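Local coordinates for protein neurotoxin (Clostridium botulinum, PDB 2QN0) that is the zinc protease light chain of type C botulinum neurotoxin, which probably cleaves SNARE proteins with dual substrate specificity, at residues Ser251-Leu265 with Lys373-Ala385. Sequence-based numbering, arbitrary orientation.
Sequences SVTSNIFYSQYNVKL and KIYLSNVYTPVTA
Y375 opens the contact from the 373-385 side: CD1 of L265 comes in obliquely to its ring, 3.6 Å from CD2, the two side chains crossing at a slant. The Y375 side chain also touches E269 and F273 of helix 267-273 and comes within about 4 Å of the zinc bound by H229, H233 and E269. L376, third residue of a type I turn from I374 to S377, drives its CD1 across the antiparallel hairpin, 3.6 Å from CB of S251 and 4.2 Å from CG1 of V263. Its carbonyl O accepts a 2.8 Å hydrogen bond from OG1 of T253, which comes in 47° above the carbonyl plane. With chi1 -171°, OG1 of T253 stands anti to its own backbone N and points at the turn; there it also accepts from a water whose other hydrogen goes to O of S377. The amide end of N378 lies against the hydroxyl of S254, but their contact is too short in the model to be trusted in detail. V379 gives the one backbone bond across, weak at 3.4 Å from its N to O of S254, although nearly straight (164°). Its CG2 meets CG2 of I256 at 3.6 Å, and the I256 methyl has a looser neighbour in CD of P382. The chemistry thus divides into apolar packing at both ends and a polar middle bridged partly by water, joining the hairpin to the loop that brings Y375 to the zinc site.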
loop_
_atom_site.group_PDB
_atom_site.type_symbol
_atom_site.label_atom_id
_atom_site.label_comp_id
_atom_site.label_asym_id
_atom_site.label_seq_id
_atom_site.Cartn_x
_atom_site.Cartn_y
_atom_site.Cartn_z
ATOM N N SER A 251 -23.317 -2.825 2.760
ATOM C CA SER A 251 -23.630 -1.707 1.879
ATOM C C SER A 251 -23.931 -2.168 0.456
ATOM O O SER A 251 -24.037 -3.361 0.183
ATOM C CB SER A 251 -22.437 -0.745 1.834
ATOM O OG SER A 251 -21.887 -0.532 3.123
ATOM N N VAL A 252 -24.052 -1.198 -0.444
ATOM C CA VAL A 252 -24.318 -1.481 -1.848
ATOM C C VAL A 252 -23.514 -0.539 -2.735
ATOM O O VAL A 252 -23.074 0.524 -2.305
ATOM C CB VAL A 252 -25.814 -1.294 -2.203
ATOM C CG1 VAL A 252 -26.676 -2.250 -1.379
ATOM C CG2 VAL A 252 -26.226 0.150 -1.970
ATOM N N THR A 253 -23.324 -0.948 -3.981
ATOM C CA THR A 253 -22.606 -0.141 -4.954
ATOM C C THR A 253 -22.897 -0.777 -6.305
ATOM O O THR A 253 -23.561 -1.813 -6.375
ATOM C CB THR A 253 -21.079 -0.134 -4.680
ATOM O OG1 THR A 253 -20.448 0.838 -5.526
ATOM C CG2 THR A 253 -20.474 -1.507 -4.945
ATOM N N SER A 254 -22.423 -0.161 -7.378
ATOM C CA SER A 254 -22.658 -0.715 -8.701
ATOM C C SER A 254 -21.364 -0.703 -9.501
ATOM O O SER A 254 -20.723 0.341 -9.649
ATOM C CB SER A 254 -23.757 0.079 -9.411
ATOM O OG SER A 254 -23.479 1.465 -9.405
ATOM N N ASN A 255 -20.982 -1.878 -9.997
ATOM C CA ASN A 255 -19.753 -2.041 -10.767
ATOM C C ASN A 255 -19.816 -1.411 -12.148
ATOM O O ASN A 255 -20.719 -0.631 -12.451
ATOM C CB ASN A 255 -19.400 -3.527 -10.899
ATOM C CG ASN A 255 -20.461 -4.313 -11.635
ATOM O OD1 ASN A 255 -20.871 -3.941 -12.728
ATOM N ND2 ASN A 255 -20.908 -5.412 -11.040
ATOM N N ILE A 256 -18.843 -1.767 -12.984
ATOM C CA ILE A 256 -18.739 -1.242 -14.341
ATOM C C ILE A 256 -19.811 -1.777 -15.292
ATOM O O ILE A 256 -19.949 -1.290 -16.416
ATOM C CB ILE A 256 -17.343 -1.548 -14.939
ATOM C CG1 ILE A 256 -17.150 -3.059 -15.091
ATOM C CG2 ILE A 256 -16.259 -0.995 -14.028
ATOM C CD1 ILE A 256 -15.813 -3.451 -15.700
ATOM N N PHE A 257 -20.564 -2.776 -14.838
ATOM C CA PHE A 257 -21.627 -3.379 -15.639
ATOM C C PHE A 257 -22.925 -3.540 -14.843
ATOM O O PHE A 257 -23.904 -2.837 -15.092
ATOM C CB PHE A 257 -21.190 -4.752 -16.160
ATOM C CG PHE A 257 -20.003 -4.708 -17.080
ATOM C CD1 PHE A 257 -20.022 -3.918 -18.226
ATOM C CD2 PHE A 257 -18.873 -5.472 -16.812
ATOM C CE1 PHE A 257 -18.929 -3.891 -19.092
ATOM C CE2 PHE A 257 -17.776 -5.452 -17.670
ATOM C CZ PHE A 257 -17.805 -4.660 -18.813
ATOM N N TYR A 258 -22.920 -4.473 -13.890
ATOM C CA TYR A 258 -24.086 -4.757 -13.052
ATOM C C TYR A 258 -24.684 -3.528 -12.375
ATOM O O TYR A 258 -24.092 -2.449 -12.376
ATOM C CB TYR A 258 -23.735 -5.773 -11.958
ATOM C CG TYR A 258 -23.312 -7.145 -12.441
ATOM C CD1 TYR A 258 -23.256 -8.218 -11.553
ATOM C CD2 TYR A 258 -22.957 -7.372 -13.771
ATOM C CE1 TYR A 258 -22.859 -9.482 -11.971
ATOM C CE2 TYR A 258 -22.556 -8.638 -14.201
ATOM C CZ TYR A 258 -22.510 -9.687 -13.294
ATOM O OH TYR A 258 -22.119 -10.941 -13.705
ATOM N N SER A 259 -25.865 -3.713 -11.791
ATOM C CA SER A 259 -26.559 -2.641 -11.090
ATOM C C SER A 259 -26.329 -2.788 -9.589
ATOM O O SER A 259 -25.712 -3.752 -9.140
ATOM C CB SER A 259 -28.061 -2.684 -11.392
ATOM O OG SER A 259 -28.641 -3.901 -10.955
ATOM N N GLN A 260 -26.837 -1.829 -8.824
ATOM C CA GLN A 260 -26.683 -1.813 -7.373
ATOM C C GLN A 260 -26.733 -3.199 -6.734
ATOM O O GLN A 260 -27.762 -3.873 -6.770
ATOM C CB GLN A 260 -27.758 -0.917 -6.761
ATOM C CG GLN A 260 -27.436 -0.430 -5.368
ATOM C CD GLN A 260 -28.325 0.717 -4.954
ATOM O OE1 GLN A 260 -29.544 0.565 -4.856
ATOM N NE2 GLN A 260 -27.724 1.879 -4.715
ATOM N N TYR A 261 -25.608 -3.615 -6.155
ATOM C CA TYR A 261 -25.495 -4.914 -5.496
ATOM C C TYR A 261 -24.876 -4.756 -4.106
ATOM O O TYR A 261 -24.100 -3.838 -3.867
ATOM C CB TYR A 261 -24.649 -5.865 -6.346
ATOM C CG TYR A 261 -23.257 -5.358 -6.641
ATOM C CD1 TYR A 261 -22.194 -5.635 -5.781
ATOM C CD2 TYR A 261 -23.006 -4.580 -7.770
ATOM C CE1 TYR A 261 -20.914 -5.148 -6.039
ATOM C CE2 TYR A 261 -21.734 -4.087 -8.034
ATOM C CZ TYR A 261 -20.694 -4.373 -7.166
ATOM O OH TYR A 261 -19.440 -3.872 -7.423
ATOM N N ASN A 262 -25.221 -5.656 -3.192
ATOM C CA ASN A 262 -24.716 -5.591 -1.826
ATOM C C ASN A 262 -23.259 -6.025 -1.654
ATOM O O ASN A 262 -22.774 -6.930 -2.329
ATOM C CB ASN A 262 -25.617 -6.417 -0.903
ATOM C CG ASN A 262 -25.760 -7.849 -1.363
ATOM O OD1 ASN A 262 -24.787 -8.602 -1.394
ATOM N ND2 ASN A 262 -26.978 -8.235 -1.726
ATOM N N VAL A 263 -22.570 -5.361 -0.733
ATOM C CA VAL A 263 -21.173 -5.654 -0.452
ATOM C C VAL A 263 -20.888 -5.407 1.025
ATOM O O VAL A 263 -21.545 -4.583 1.660
ATOM C CB VAL A 263 -20.239 -4.749 -1.291
ATOM C CG1 VAL A 263 -20.518 -3.285 -0.978
ATOM C CG2 VAL A 263 -18.786 -5.079 -0.996
ATOM N N LYS A 264 -19.918 -6.131 1.571
ATOM C CA LYS A 264 -19.542 -5.949 2.969
ATOM C C LYS A 264 -18.357 -4.996 3.013
ATOM O O LYS A 264 -17.212 -5.405 2.805
ATOM C CB LYS A 264 -19.161 -7.287 3.605
ATOM C CG LYS A 264 -20.333 -8.245 3.768
ATOM C CD LYS A 264 -19.917 -9.506 4.507
ATOM C CE LYS A 264 -21.110 -10.426 4.718
ATOM N NZ LYS A 264 -20.742 -11.663 5.463
ATOM N N LEU A 265 -18.642 -3.723 3.274
ATOM C CA LEU A 265 -17.609 -2.693 3.335
ATOM C C LEU A 265 -16.758 -2.836 4.592
ATOM O O LEU A 265 -17.243 -2.656 5.713
ATOM C CB LEU A 265 -18.254 -1.304 3.293
ATOM C CG LEU A 265 -17.312 -0.094 3.348
ATOM C CD1 LEU A 265 -16.319 -0.161 2.190
ATOM C CD2 LEU A 265 -18.121 1.190 3.288
ATOM N N LYS A 373 -16.082 10.754 -4.582
ATOM C CA LYS A 373 -16.590 11.350 -3.355
ATOM C C LYS A 373 -16.623 10.341 -2.208
ATOM O O LYS A 373 -16.417 10.702 -1.048
ATOM C CB LYS A 373 -17.990 11.909 -3.590
ATOM C CG LYS A 373 -18.554 12.678 -2.407
ATOM C CD LYS A 373 -19.900 13.284 -2.759
ATOM C CE LYS A 373 -20.475 14.070 -1.593
ATOM N NZ LYS A 373 -21.803 14.649 -1.945
ATOM N N ILE A 374 -16.898 9.086 -2.542
ATOM C CA ILE A 374 -16.950 8.013 -1.552
ATOM C C ILE A 374 -16.236 6.786 -2.097
ATOM O O ILE A 374 -16.092 6.629 -3.310
ATOM C CB ILE A 374 -18.408 7.609 -1.204
ATOM C CG1 ILE A 374 -19.209 7.375 -2.485
ATOM C CG2 ILE A 374 -19.051 8.682 -0.331
ATOM C CD1 ILE A 374 -20.599 6.801 -2.241
ATOM N N TYR A 375 -15.791 5.916 -1.198
ATOM C CA TYR A 375 -15.090 4.704 -1.603
ATOM C C TYR A 375 -15.975 3.838 -2.502
ATOM O O TYR A 375 -15.492 3.207 -3.441
ATOM C CB TYR A 375 -14.670 3.905 -0.366
ATOM C CG TYR A 375 -13.948 2.619 -0.692
ATOM C CD1 TYR A 375 -12.658 2.634 -1.223
ATOM C CD2 TYR A 375 -14.559 1.382 -0.482
ATOM C CE1 TYR A 375 -11.992 1.444 -1.537
ATOM C CE2 TYR A 375 -13.903 0.191 -0.789
ATOM C CZ TYR A 375 -12.619 0.230 -1.316
ATOM O OH TYR A 375 -11.966 -0.943 -1.620
ATOM N N LEU A 376 -17.274 3.812 -2.218
ATOM C CA LEU A 376 -18.201 3.011 -3.012
ATOM C C LEU A 376 -18.884 3.768 -4.151
ATOM O O LEU A 376 -20.001 3.427 -4.543
ATOM C CB LEU A 376 -19.264 2.378 -2.104
ATOM C CG LEU A 376 -18.730 1.388 -1.062
ATOM C CD1 LEU A 376 -19.895 0.837 -0.240
ATOM C CD2 LEU A 376 -17.974 0.259 -1.757
ATOM N N SER A 377 -18.225 4.799 -4.673
ATOM C CA SER A 377 -18.787 5.555 -5.793
ATOM C C SER A 377 -19.004 4.573 -6.933
ATOM O O SER A 377 -18.211 3.647 -7.114
ATOM C CB SER A 377 -17.814 6.643 -6.274
ATOM O OG SER A 377 -17.856 7.808 -5.463
ATOM N N ASN A 378 -20.077 4.755 -7.695
ATOM C CA ASN A 378 -20.318 3.866 -8.824
ATOM C C ASN A 378 -19.150 4.066 -9.781
ATOM O O ASN A 378 -18.599 5.162 -9.866
ATOM C CB ASN A 378 -21.626 4.217 -9.523
ATOM C CG ASN A 378 -22.825 4.060 -8.619
ATOM O OD1 ASN A 378 -22.825 3.225 -7.714
ATOM N ND2 ASN A 378 -23.861 4.850 -8.867
ATOM N N VAL A 379 -18.764 3.015 -10.490
ATOM C CA VAL A 379 -17.652 3.126 -11.420
ATOM C C VAL A 379 -18.067 2.795 -12.843
ATOM O O VAL A 379 -19.104 2.175 -13.078
ATOM C CB VAL A 379 -16.475 2.217 -10.999
ATOM C CG1 VAL A 379 -15.978 2.632 -9.616
ATOM C CG2 VAL A 379 -16.908 0.760 -10.992
ATOM N N TYR A 380 -17.250 3.228 -13.793
ATOM C CA TYR A 380 -17.523 2.993 -15.203
ATOM C C TYR A 380 -16.364 2.218 -15.804
ATOM O O TYR A 380 -15.624 1.553 -15.081
ATOM C CB TYR A 380 -17.709 4.334 -15.912
ATOM C CG TYR A 380 -18.837 5.149 -15.328
ATOM C CD1 TYR A 380 -20.166 4.852 -15.628
ATOM C CD2 TYR A 380 -18.580 6.195 -14.443
ATOM C CE1 TYR A 380 -21.212 5.580 -15.062
ATOM C CE2 TYR A 380 -19.617 6.927 -13.871
ATOM C CZ TYR A 380 -20.929 6.616 -14.184
ATOM O OH TYR A 380 -21.952 7.343 -13.621
ATOM N N THR A 381 -16.196 2.288 -17.121
ATOM C CA THR A 381 -15.103 1.553 -17.743
ATOM C C THR A 381 -13.771 2.175 -17.345
ATOM O O THR A 381 -13.594 3.387 -17.436
ATOM C CB THR A 381 -15.214 1.560 -19.282
ATOM O OG1 THR A 381 -16.504 1.071 -19.667
ATOM C CG2 THR A 381 -14.148 0.658 -19.891
ATOM N N PRO A 382 -12.823 1.351 -16.880
ATOM C CA PRO A 382 -11.504 1.841 -16.471
ATOM C C PRO A 382 -10.747 2.417 -17.663
ATOM O O PRO A 382 -10.971 2.008 -18.804
ATOM C CB PRO A 382 -10.819 0.586 -15.926
ATOM C CG PRO A 382 -11.959 -0.282 -15.496
ATOM C CD PRO A 382 -12.948 -0.091 -16.609
ATOM N N VAL A 383 -9.859 3.366 -17.394
ATOM C CA VAL A 383 -9.057 3.973 -18.449
ATOM C C VAL A 383 -7.586 3.883 -18.077
ATOM O O VAL A 383 -7.238 3.580 -16.936
ATOM C CB VAL A 383 -9.417 5.468 -18.669
ATOM C CG1 VAL A 383 -10.852 5.593 -19.168
ATOM C CG2 VAL A 383 -9.231 6.256 -17.378
ATOM N N THR A 384 -6.719 4.118 -19.053
ATOM C CA THR A 384 -5.291 4.102 -18.796
ATOM C C THR A 384 -4.661 5.207 -19.632
ATOM O O THR A 384 -5.348 5.885 -20.398
ATOM C CB THR A 384 -4.655 2.734 -19.135
ATOM O OG1 THR A 384 -3.303 2.712 -18.659
ATOM C CG2 THR A 384 -4.664 2.480 -20.638
ATOM N N ALA A 385 -3.361 5.404 -19.466
ATOM C CA ALA A 385 -2.658 6.444 -20.197
ATOM C C ALA A 385 -1.162 6.202 -20.093
ATOM O O ALA A 385 -0.716 5.391 -19.282
ATOM C CB ALA A 385 -3.005 7.816 -19.617
HETATM O O HOH W 1 -18.269 0.743 -6.962
HETATM O O HOH W 2 -24.779 2.485 -6.150
#